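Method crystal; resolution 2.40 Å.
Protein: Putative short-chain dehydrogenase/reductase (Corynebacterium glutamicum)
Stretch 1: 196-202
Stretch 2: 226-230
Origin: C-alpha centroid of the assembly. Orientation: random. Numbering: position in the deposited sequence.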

# COMPACT_ATOMS: atom_id res chain seq x y z
N ARG A 196 -12.64 -4.47 18.63
CA ARG A 196 -11.30 -3.93 18.30
C ARG A 196 -10.23 -4.95 17.92
O ARG A 196 -9.78 -4.93 16.80
CB ARG A 196 -10.73 -3.00 19.39
N PRO A 197 -9.78 -5.79 18.86
CA PRO A 197 -8.69 -6.71 18.42
C PRO A 197 -9.26 -7.85 17.59
O PRO A 197 -10.44 -8.16 17.74
CB PRO A 197 -8.10 -7.21 19.73
CG PRO A 197 -9.10 -6.89 20.79
CD PRO A 197 -10.06 -5.86 20.30
N GLU A 198 -8.43 -8.48 16.75
CA GLU A 198 -8.96 -9.45 15.78
C GLU A 198 -9.56 -10.75 16.35
O GLU A 198 -10.44 -11.33 15.72
CB GLU A 198 -7.96 -9.73 14.66
CG GLU A 198 -6.87 -10.66 15.04
CD GLU A 198 -6.02 -11.03 13.83
OE1 GLU A 198 -5.34 -10.13 13.28
OE2 GLU A 198 -6.03 -12.23 13.45
N ILE A 199 -9.12 -11.16 17.53
CA ILE A 199 -9.67 -12.33 18.20
C ILE A 199 -11.19 -12.27 18.32
O ILE A 199 -11.82 -13.30 18.44
CB ILE A 199 -9.11 -12.51 19.61
CG1 ILE A 199 -9.51 -11.33 20.50
CG2 ILE A 199 -7.58 -12.65 19.61
CD1 ILE A 199 -8.95 -11.45 21.89
N TYR A 200 -11.77 -11.08 18.29
CA TYR A 200 -13.22 -10.96 18.35
C TYR A 200 -13.93 -11.26 17.01
O TYR A 200 -15.13 -11.20 16.93
CB TYR A 200 -13.65 -9.60 18.96
CG TYR A 200 -13.35 -9.53 20.45
CD1 TYR A 200 -14.20 -10.15 21.38
CD2 TYR A 200 -12.18 -8.92 20.91
CE1 TYR A 200 -13.90 -10.12 22.77
CE2 TYR A 200 -11.87 -8.88 22.28
CZ TYR A 200 -12.74 -9.48 23.20
OH TYR A 200 -12.40 -9.43 24.56
N ILE A 201 -13.19 -11.58 15.96
CA ILE A 201 -13.83 -12.08 14.72
C ILE A 201 -14.34 -13.53 14.92
O ILE A 201 -13.57 -14.40 15.32
CB ILE A 201 -12.85 -12.04 13.47
CG1 ILE A 201 -12.48 -10.57 13.10
CG2 ILE A 201 -13.50 -12.73 12.30
CD1 ILE A 201 -11.10 -10.40 12.40
N GLU A 202 -15.63 -13.78 14.69
CA GLU A 202 -16.13 -15.16 14.71
C GLU A 202 -15.38 -15.95 13.64
O GLU A 202 -15.30 -15.52 12.47
CB GLU A 202 -17.65 -15.28 14.45
CG GLU A 202 -18.57 -15.11 15.70
CD GLU A 202 -18.48 -16.27 16.71
OE1 GLU A 202 -19.23 -17.28 16.53
OE2 GLU A 202 -17.70 -16.17 17.70
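Stretch 2, residues 226-230: DVRPR

What shape does stretch 2 take as it meets stretch 1? Asp 226 to Pro 229 belong to a strand that begins earlier in the chain, so the backbone is extended and its CA-to-CB bonds turn different ways: that of Pro 229 points toward stretch 1, that of Val 227 sideways, that of Arg 228 away. Stretch 1 is compact instead, with a 3-10 segment from Glu 198 to Tyr 200. From Asp 226, which is out of reach, the chain runs on to Pro 229, whose CA lies 5.2 Å from the CA of Ile 201.

Which apolar side chains pack together? Ile 201, buried, serves two residues of the strand. Its CD1 lies 4.0 Å from CG1 of Val 227, and its CG1 lies 3.9 Å from CD of Pro 229. The side chain, with chi1 in m and chi2 in t, brings its end nearer to the strand although its CA-to-CB bond points sideways.

Where does the side chain meet backbone? Ile 201 CG1 is 3.8 Å from Pro 229 N and 3.9 Å from Arg 228 C, while its CD1 is 3.9 Å from Val 227 O. Pro 229 in turn packs on backbone, its CG resting 3.4 Å from Pro 197 O, 3.7 Å from Arg 196 O and 4.2 Å from Glu 198 CA. The ring thus fits against the backbone of Arg 196 and Pro 197 and the first residue of the 3-10 segment.

Do hydrogen bonds join the stretches? None is found among the modelled atoms, and Pro 229 has no backbone N-H to offer. Hydrogen bonds do form within each stretch: Ile 201 N donates to Glu 198 O at 2.8 Å, bracing the turn, and Arg 228 NH2 donates to Val 227 O at 2.8 Å. Among the atoms modelled, the contact is one of van der Waals packing, and it buries 248 Å², both sides summed.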

# COMPACT_ATOMS: atom_id res chain seq x y z
N ASP A 226 -10.40 -8.29 3.14
CA ASP A 226 -9.98 -7.70 4.41
C ASP A 226 -11.13 -7.83 5.43
O ASP A 226 -12.26 -7.45 5.17
CB ASP A 226 -9.46 -6.28 4.18
CG ASP A 226 -8.20 -6.26 3.26
OD1 ASP A 226 -8.21 -5.54 2.20
OD2 ASP A 226 -7.20 -7.01 3.55
N VAL A 227 -10.84 -8.45 6.57
CA VAL A 227 -11.85 -8.83 7.56
C VAL A 227 -11.54 -8.13 8.90
O VAL A 227 -10.41 -8.10 9.31
CB VAL A 227 -11.86 -10.40 7.76
CG1 VAL A 227 -12.86 -10.81 8.81
CG2 VAL A 227 -12.14 -11.10 6.45
N ARG A 228 -12.55 -7.60 9.57
CA ARG A 228 -12.34 -6.83 10.80
C ARG A 228 -13.52 -7.07 11.73
O ARG A 228 -14.58 -7.41 11.26
CB ARG A 228 -12.24 -5.34 10.50
CG ARG A 228 -10.85 -4.89 10.21
CD ARG A 228 -10.80 -4.45 8.81
NE ARG A 228 -9.45 -4.11 8.33
CZ ARG A 228 -8.52 -4.99 7.93
NH1 ARG A 228 -7.34 -4.54 7.50
NH2 ARG A 228 -8.74 -6.30 8.00
N PRO A 229 -13.32 -6.90 13.04
CA PRO A 229 -14.46 -6.93 13.97
C PRO A 229 -15.45 -5.79 13.76
O PRO A 229 -15.11 -4.75 13.22
CB PRO A 229 -13.80 -6.76 15.35
CG PRO A 229 -12.31 -7.01 15.15
CD PRO A 229 -12.01 -6.74 13.71
N ARG A 230 -16.68 -6.03 14.16
CA ARG A 230 -17.67 -4.99 14.37
C ARG A 230 -17.67 -4.61 15.85
O ARG A 230 -18.09 -3.49 16.20
CB ARG A 230 -19.06 -5.51 14.03
CG ARG A 230 -19.40 -5.40 12.59
CD ARG A 230 -20.63 -6.19 12.29
NE ARG A 230 -21.79 -5.40 12.57
CZ ARG A 230 -22.98 -5.64 12.05
NH1 ARG A 230 -23.12 -6.67 11.20
NH2 ARG A 230 -24.00 -4.84 12.37